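Local coordinates for lipid II:glycine glycyltransferase (Staphylococcus aureus, PDB 6SNR), which probably transfers the first glycine of the pentaglycine cross-bridge from glycyl-tRNA to the lysine of lipid II in peptidoglycan synthesis, at residues T147-I152 with A349-F354; S162-N167 with K374-T379. All coordinates share one frame; numbering follows the deposited sequence.

Contact 1: residues T147-I152 with A349-F354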
loop_
_atom_site.group_PDB
_atom_site.type_symbol
_atom_site.label_atom_id
_atom_site.label_comp_id
_atom_site.label_asym_id
_atom_site.label_seq_id
_atom_site.Cartn_x
_atom_site.Cartn_y
_atom_site.Cartn_z
ATOM N N THR A 147 -9.341 -5.393 5.536
ATOM C CA THR A 147 -8.476 -4.938 4.465
ATOM C C THR A 147 -8.446 -5.932 3.322
ATOM O O THR A 147 -8.936 -7.055 3.464
ATOM C CB THR A 147 -7.036 -4.650 4.928
ATOM O OG1 THR A 147 -6.427 -5.838 5.432
ATOM C CG2 THR A 147 -7.032 -3.517 5.941
ATOM N N MET A 148 -7.864 -5.522 2.213
ATOM C CA MET A 148 -7.736 -6.374 1.048
ATOM C C MET A 148 -6.286 -6.623 0.723
ATOM O O MET A 148 -5.514 -5.674 0.464
ATOM C CB MET A 148 -8.447 -5.744 -0.156
ATOM C CG MET A 148 -9.918 -5.499 0.105
ATOM S SD MET A 148 -10.928 -6.994 0.009
ATOM C CE MET A 148 -11.188 -7.073 -1.768
ATOM N N ILE A 149 -5.908 -7.898 0.743
ATOM C CA ILE A 149 -4.538 -8.239 0.679
ATOM C C ILE A 149 -4.208 -9.195 -0.476
ATOM O O ILE A 149 -4.849 -10.220 -0.615
ATOM C CB ILE A 149 -4.115 -8.920 1.994
ATOM C CG1 ILE A 149 -4.356 -7.991 3.204
ATOM C CG2 ILE A 149 -2.640 -9.263 1.960
ATOM C CD1 ILE A 149 -3.813 -8.540 4.534
ATOM N N THR A 150 -3.155 -8.870 -1.202
ATOM C CA THR A 150 -2.626 -9.722 -2.290
ATOM C C THR A 150 -1.406 -10.511 -1.831
ATOM O O THR A 150 -0.416 -9.944 -1.422
ATOM C CB THR A 150 -2.222 -8.879 -3.523
ATOM O OG1 THR A 150 -3.326 -8.061 -3.955
ATOM C CG2 THR A 150 -1.718 -9.790 -4.668
ATOM N N PRO A 151 -1.454 -11.859 -1.931
ATOM C CA PRO A 151 -0.247 -12.652 -1.723
ATOM C C PRO A 151 0.716 -12.386 -2.875
ATOM O O PRO A 151 0.322 -12.494 -4.090
ATOM C CB PRO A 151 -0.744 -14.105 -1.751
ATOM C CG PRO A 151 -2.207 -14.035 -1.645
ATOM C CD PRO A 151 -2.630 -12.700 -2.199
ATOM N N ILE A 152 1.951 -12.020 -2.533
ATOM C CA ILE A 152 2.961 -11.672 -3.544
ATOM C C ILE A 152 4.237 -12.536 -3.533
ATOM O O ILE A 152 5.234 -12.197 -4.186
ATOM C CB ILE A 152 3.346 -10.180 -3.495
ATOM C CG1 ILE A 152 3.736 -9.733 -2.069
ATOM C CG2 ILE A 152 2.175 -9.332 -3.973
ATOM C CD1 ILE A 152 4.577 -8.480 -2.081
ATOM N N ALA A 349 8.827 -8.696 0.992
ATOM C CA ALA A 349 7.454 -8.762 1.417
ATOM C C ALA A 349 6.719 -9.945 0.803
ATOM O O ALA A 349 6.929 -10.316 -0.369
ATOM C CB ALA A 349 6.748 -7.460 1.104
ATOM N N THR A 350 5.824 -10.532 1.545
ATOM C CA THR A 350 5.004 -11.632 1.038
ATOM C C THR A 350 3.524 -11.307 0.940
ATOM O O THR A 350 2.744 -12.120 0.373
ATOM C CB THR A 350 5.182 -12.907 1.896
ATOM O OG1 THR A 350 4.758 -12.611 3.230
ATOM C CG2 THR A 350 6.637 -13.354 1.889
ATOM N N THR A 351 3.108 -10.144 1.475
ATOM C CA THR A 351 1.764 -9.618 1.302
ATOM C C THR A 351 1.809 -8.151 0.894
ATOM O O THR A 351 2.712 -7.432 1.267
ATOM C CB THR A 351 0.862 -9.777 2.554
ATOM O OG1 THR A 351 1.531 -9.242 3.695
ATOM C CG2 THR A 351 0.554 -11.236 2.805
ATOM N N TYR A 352 0.810 -7.738 0.142
ATOM C CA TYR A 352 0.660 -6.385 -0.401
ATOM C C TYR A 352 -0.756 -5.933 -0.047
ATOM O O TYR A 352 -1.767 -6.467 -0.523
ATOM C CB TYR A 352 0.898 -6.414 -1.902
ATOM C CG TYR A 352 0.843 -5.112 -2.637
ATOM C CD1 TYR A 352 -0.363 -4.596 -3.145
ATOM C CD2 TYR A 352 2.001 -4.412 -2.915
ATOM C CE1 TYR A 352 -0.400 -3.410 -3.851
ATOM C CE2 TYR A 352 1.978 -3.234 -3.618
ATOM C CZ TYR A 352 0.784 -2.739 -4.102
ATOM O OH TYR A 352 0.754 -1.570 -4.805
ATOM N N ASP A 353 -0.850 -5.006 0.913
ATOM C CA ASP A 353 -2.092 -4.626 1.555
ATOM C C ASP A 353 -2.630 -3.332 0.941
ATOM O O ASP A 353 -2.029 -2.247 1.044
ATOM C CB ASP A 353 -1.789 -4.478 3.070
ATOM C CG ASP A 353 -3.004 -4.277 3.913
ATOM O OD1 ASP A 353 -4.080 -3.915 3.414
ATOM O OD2 ASP A 353 -2.836 -4.437 5.141
ATOM N N PHE A 354 -3.806 -3.422 0.305
ATOM C CA PHE A 354 -4.470 -2.260 -0.266
ATOM C C PHE A 354 -5.252 -1.410 0.727
ATOM O O PHE A 354 -5.877 -0.425 0.337
ATOM C CB PHE A 354 -5.456 -2.709 -1.346
ATOM C CG PHE A 354 -4.819 -3.040 -2.663
ATOM C CD1 PHE A 354 -4.367 -4.315 -2.919
ATOM C CD2 PHE A 354 -4.819 -2.115 -3.698
ATOM C CE1 PHE A 354 -3.818 -4.641 -4.149
ATOM C CE2 PHE A 354 -4.279 -2.449 -4.958
ATOM C CZ PHE A 354 -3.790 -3.699 -5.168
#

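Contact 2: residues S162-N167 with K374-T379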
loop_
_atom_site.group_PDB
_atom_site.type_symbol
_atom_site.label_atom_id
_atom_site.label_comp_id
_atom_site.label_asym_id
_atom_site.label_seq_id
_atom_site.Cartn_x
_atom_site.Cartn_y
_atom_site.Cartn_z
ATOM N N SER A 162 -3.240 -14.385 -10.670
ATOM C CA SER A 162 -4.115 -14.216 -9.510
ATOM C C SER A 162 -5.121 -13.091 -9.648
ATOM O O SER A 162 -6.125 -13.081 -8.967
ATOM C CB SER A 162 -3.250 -14.026 -8.218
ATOM O OG SER A 162 -2.697 -12.719 -8.133
ATOM N N PHE A 163 -4.889 -12.120 -10.547
ATOM C CA PHE A 163 -5.843 -11.044 -10.738
ATOM C C PHE A 163 -7.141 -11.493 -11.445
ATOM O O PHE A 163 -7.160 -12.557 -12.122
ATOM C CB PHE A 163 -5.219 -9.873 -11.513
ATOM C CG PHE A 163 -3.894 -9.363 -10.962
ATOM C CD1 PHE A 163 -3.482 -9.566 -9.633
ATOM C CD2 PHE A 163 -3.030 -8.704 -11.815
ATOM C CE1 PHE A 163 -2.257 -9.035 -9.199
ATOM C CE2 PHE A 163 -1.831 -8.237 -11.427
ATOM C CZ PHE A 163 -1.438 -8.374 -10.077
ATOM N N GLU A 164 -8.184 -10.695 -11.342
ATOM C CA GLU A 164 -9.426 -11.035 -11.987
ATOM C C GLU A 164 -9.196 -10.885 -13.501
ATOM O O GLU A 164 -8.334 -10.141 -13.956
ATOM C CB GLU A 164 -10.632 -10.321 -11.377
ATOM C CG GLU A 164 -11.125 -9.019 -11.884
ATOM C CD GLU A 164 -11.540 -8.961 -13.339
ATOM O OE1 GLU A 164 -10.876 -8.154 -13.919
ATOM O OE2 GLU A 164 -12.490 -9.661 -13.923
ATOM N N ARG A 165 -9.956 -11.660 -14.281
ATOM C CA ARG A 165 -9.634 -11.847 -15.692
ATOM C C ARG A 165 -9.549 -10.588 -16.547
ATOM O O ARG A 165 -8.563 -10.422 -17.255
ATOM C CB ARG A 165 -10.657 -12.832 -16.273
ATOM C CG ARG A 165 -10.349 -13.289 -17.689
ATOM C CD ARG A 165 -11.304 -14.403 -18.071
ATOM N NE ARG A 165 -10.909 -14.991 -19.364
ATOM C CZ ARG A 165 -11.752 -15.630 -20.170
ATOM N NH1 ARG A 165 -13.037 -15.774 -19.848
ATOM N NH2 ARG A 165 -11.270 -16.114 -21.338
ATOM N N ARG A 166 -10.545 -9.699 -16.462
ATOM C CA ARG A 166 -10.530 -8.412 -17.175
ATOM C C ARG A 166 -9.309 -7.587 -16.747
ATOM O O ARG A 166 -8.594 -7.001 -17.574
ATOM C CB ARG A 166 -11.821 -7.629 -16.991
ATOM C CG ARG A 166 -13.096 -8.229 -17.613
ATOM C CD ARG A 166 -14.136 -7.125 -17.802
ATOM N NE ARG A 166 -15.306 -7.540 -18.583
ATOM C CZ ARG A 166 -16.058 -6.734 -19.340
ATOM N NH1 ARG A 166 -15.788 -5.436 -19.462
ATOM N NH2 ARG A 166 -17.096 -7.235 -19.997
ATOM N N ASN A 167 -9.021 -7.580 -15.455
ATOM C CA ASN A 167 -7.853 -6.808 -14.995
ATOM C C ASN A 167 -6.524 -7.366 -15.491
ATOM O O ASN A 167 -5.589 -6.609 -15.781
ATOM C CB ASN A 167 -7.845 -6.761 -13.444
ATOM C CG ASN A 167 -6.887 -5.746 -12.913
ATOM O OD1 ASN A 167 -6.816 -4.636 -13.419
ATOM N ND2 ASN A 167 -6.148 -6.119 -11.862
ATOM N N LYS A 374 -10.347 -2.685 -5.208
ATOM C CA LYS A 374 -9.385 -3.565 -4.599
ATOM C C LYS A 374 -9.629 -5.060 -4.922
ATOM O O LYS A 374 -8.685 -5.821 -4.994
ATOM C CB LYS A 374 -9.330 -3.297 -3.075
ATOM C CG LYS A 374 -8.867 -1.884 -2.804
ATOM C CD LYS A 374 -9.084 -1.468 -1.331
ATOM C CE LYS A 374 -8.810 0.015 -1.091
ATOM N NZ LYS A 374 -8.554 0.378 0.371
ATOM N N LYS A 375 -10.896 -5.421 -5.184
ATOM C CA LYS A 375 -11.249 -6.829 -5.349
ATOM C C LYS A 375 -10.622 -7.484 -6.611
ATOM O O LYS A 375 -10.543 -8.680 -6.678
ATOM C CB LYS A 375 -12.767 -7.012 -5.350
ATOM C CG LYS A 375 -13.517 -6.508 -6.591
ATOM C CD LYS A 375 -15.003 -6.751 -6.402
ATOM C CE LYS A 375 -15.739 -6.826 -7.734
ATOM N NZ LYS A 375 -17.160 -7.233 -7.536
ATOM N N VAL A 376 -10.190 -6.689 -7.590
ATOM C CA VAL A 376 -9.694 -7.253 -8.858
ATOM C C VAL A 376 -8.218 -7.551 -8.891
ATOM O O VAL A 376 -7.694 -8.026 -9.887
ATOM C CB VAL A 376 -10.109 -6.383 -10.083
ATOM C CG1 VAL A 376 -11.614 -6.240 -10.163
ATOM C CG2 VAL A 376 -9.438 -5.028 -10.090
ATOM N N TRP A 377 -7.509 -7.258 -7.777
ATOM C CA TRP A 377 -6.081 -7.361 -7.718
ATOM C C TRP A 377 -5.516 -8.622 -7.020
ATOM O O TRP A 377 -4.411 -8.598 -6.430
ATOM C CB TRP A 377 -5.543 -6.063 -7.040
ATOM C CG TRP A 377 -5.630 -4.931 -8.003
ATOM C CD1 TRP A 377 -6.551 -3.959 -8.035
ATOM C CD2 TRP A 377 -4.732 -4.675 -9.097
ATOM N NE1 TRP A 377 -6.297 -3.091 -9.093
ATOM C CE2 TRP A 377 -5.182 -3.510 -9.748
ATOM C CE3 TRP A 377 -3.603 -5.343 -9.607
ATOM C CZ2 TRP A 377 -4.541 -2.990 -10.913
ATOM C CZ3 TRP A 377 -2.949 -4.796 -10.732
ATOM C CH2 TRP A 377 -3.462 -3.641 -11.384
ATOM N N GLY A 378 -6.215 -9.753 -7.140
ATOM C CA GLY A 378 -5.777 -10.962 -6.507
ATOM C C GLY A 378 -5.785 -10.920 -4.968
ATOM O O GLY A 378 -5.026 -11.635 -4.311
ATOM N N THR A 379 -6.728 -10.148 -4.464
ATOM C CA THR A 379 -6.846 -9.894 -3.041
ATOM C C THR A 379 -7.749 -10.862 -2.341
ATOM O O THR A 379 -8.744 -11.335 -2.924
ATOM C CB THR A 379 -7.423 -8.496 -2.803
ATOM O OG1 THR A 379 -8.589 -8.294 -3.618
ATOM C CG2 THR A 379 -6.387 -7.411 -3.121
#

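Contact 1: residues T147-I152 with A349-F354
Thr150 and Tyr352 form the central antiparallel hydrogen-bonded pair, flanked by the non-hydrogen-bonded pairs Ile149-Asp353 and Pro151-Thr351. Thr150 N donates to Tyr352 O over 2.9 Å in a nearly straight bond (175°), and Tyr352 N returns a more bent one to Thr150 O. Phe354 N adds a bond to Met148 O, and Ile152 N reaches Thr350 O at 3.0 Å, arriving from above that carbonyl's plane. The short strand axes lie 4.6 Å apart and run at 152°, hence antiparallel.

Ile152 can be followed outward from CB. Its CG1 sits between the backbone N and the carbonyl carbon (chi1 52°), which lays it over the Thr350 peptide, 3.4 Å from Thr350 C. CG2 rests on Tyr352 CB at 3.8 Å, and CD1, at the tip, meets Ala349 O at 3.4 Å and also packs on Ala349 CB.

On the Thr150 face, OG1 lies in plane at the edge of the Phe354 ring, 3.5 Å from Phe354 CE1, while bonding to Trp377 O. On the other face, Ile149 CG2 packs on Thr351 CB at 3.6 Å.

Within the mixed sheet, consistent with the acetyltransferase-like (GNAT-type) fold of FemABX proteins, strand 146-151 lies between strands 351-356 and 380-383, and strand 315-323 flanks 351-356 on its other side. Helix 332-347 packs on the face bearing Tyr352, whose hydroxyl bonds to Gln337.

Contact 2: residues S162-N167 with K374-T379
Val376 O receives two donors from the other segment. Glu164 N gives it a straight bond (3.1 Å, 171°) from above the carbonyl plane, and Asn167 ND2 adds a weak, bent one at 3.2 Å. Within 162-167, Glu164 occupies the N-cap position of the following helix; its carboxylate accepts weakly from Arg166 N, while its contact with Asn167 N is too short to be taken at face value. The residue that ties its backbone to the turn thus also stands at the helix start.

Asn167 ND2 sits over the centre of the Trp377 six-membered ring, 3.3 Å above its plane. The amide stands almost upright on the indole, the planes being 82° apart, and the same nitrogen makes the weak bond to Val376 O.

Trp377 also turns an edge toward Phe163 in a T-shaped pair, with centroids 4.9 Å apart and planes at 68°; Trp377 CE3 lies over the centre of the Phe163 ring. Glu164 CG runs alongside Val376, 3.3 Å from Val376 CG1. Gly378 has positive phi, which favours glycine, and its CA comes within 3.3 Å of Ser162 O.

The arrangement is an N-capped helix start docked on a type I beta turn, Lys374 to Trp377. It joins helix 165-177 to the loop leading from helix 368-374 into strand 380-383, beside a mixed sheet consistent with the acetyltransferase-like fold of FemABX proteins.

Overall arrangement
The centres of contacts 1 and 2 lie 12 Å apart, and the two touch directly. Phe354 O is 2.8 Å from Lys374 NZ, a probable hydrogen bond, and Pro151 CD packs 3.4 Å from Gly378 O; the rings of Phe354 and Trp377 also meet. Along the chain the segments alternate: 147-152, 162-167, 349-354, 374-379. Contact 1 lies in a mixed sheet, and the loop of contact 2 leads into one of that sheet's two outermost strands, 380-383. Helix 332-347 touches side chains from both. About 200 residues separate the partners in each contact, so both close over a long insertion in sequence that includes helices 235-262 and 267-297.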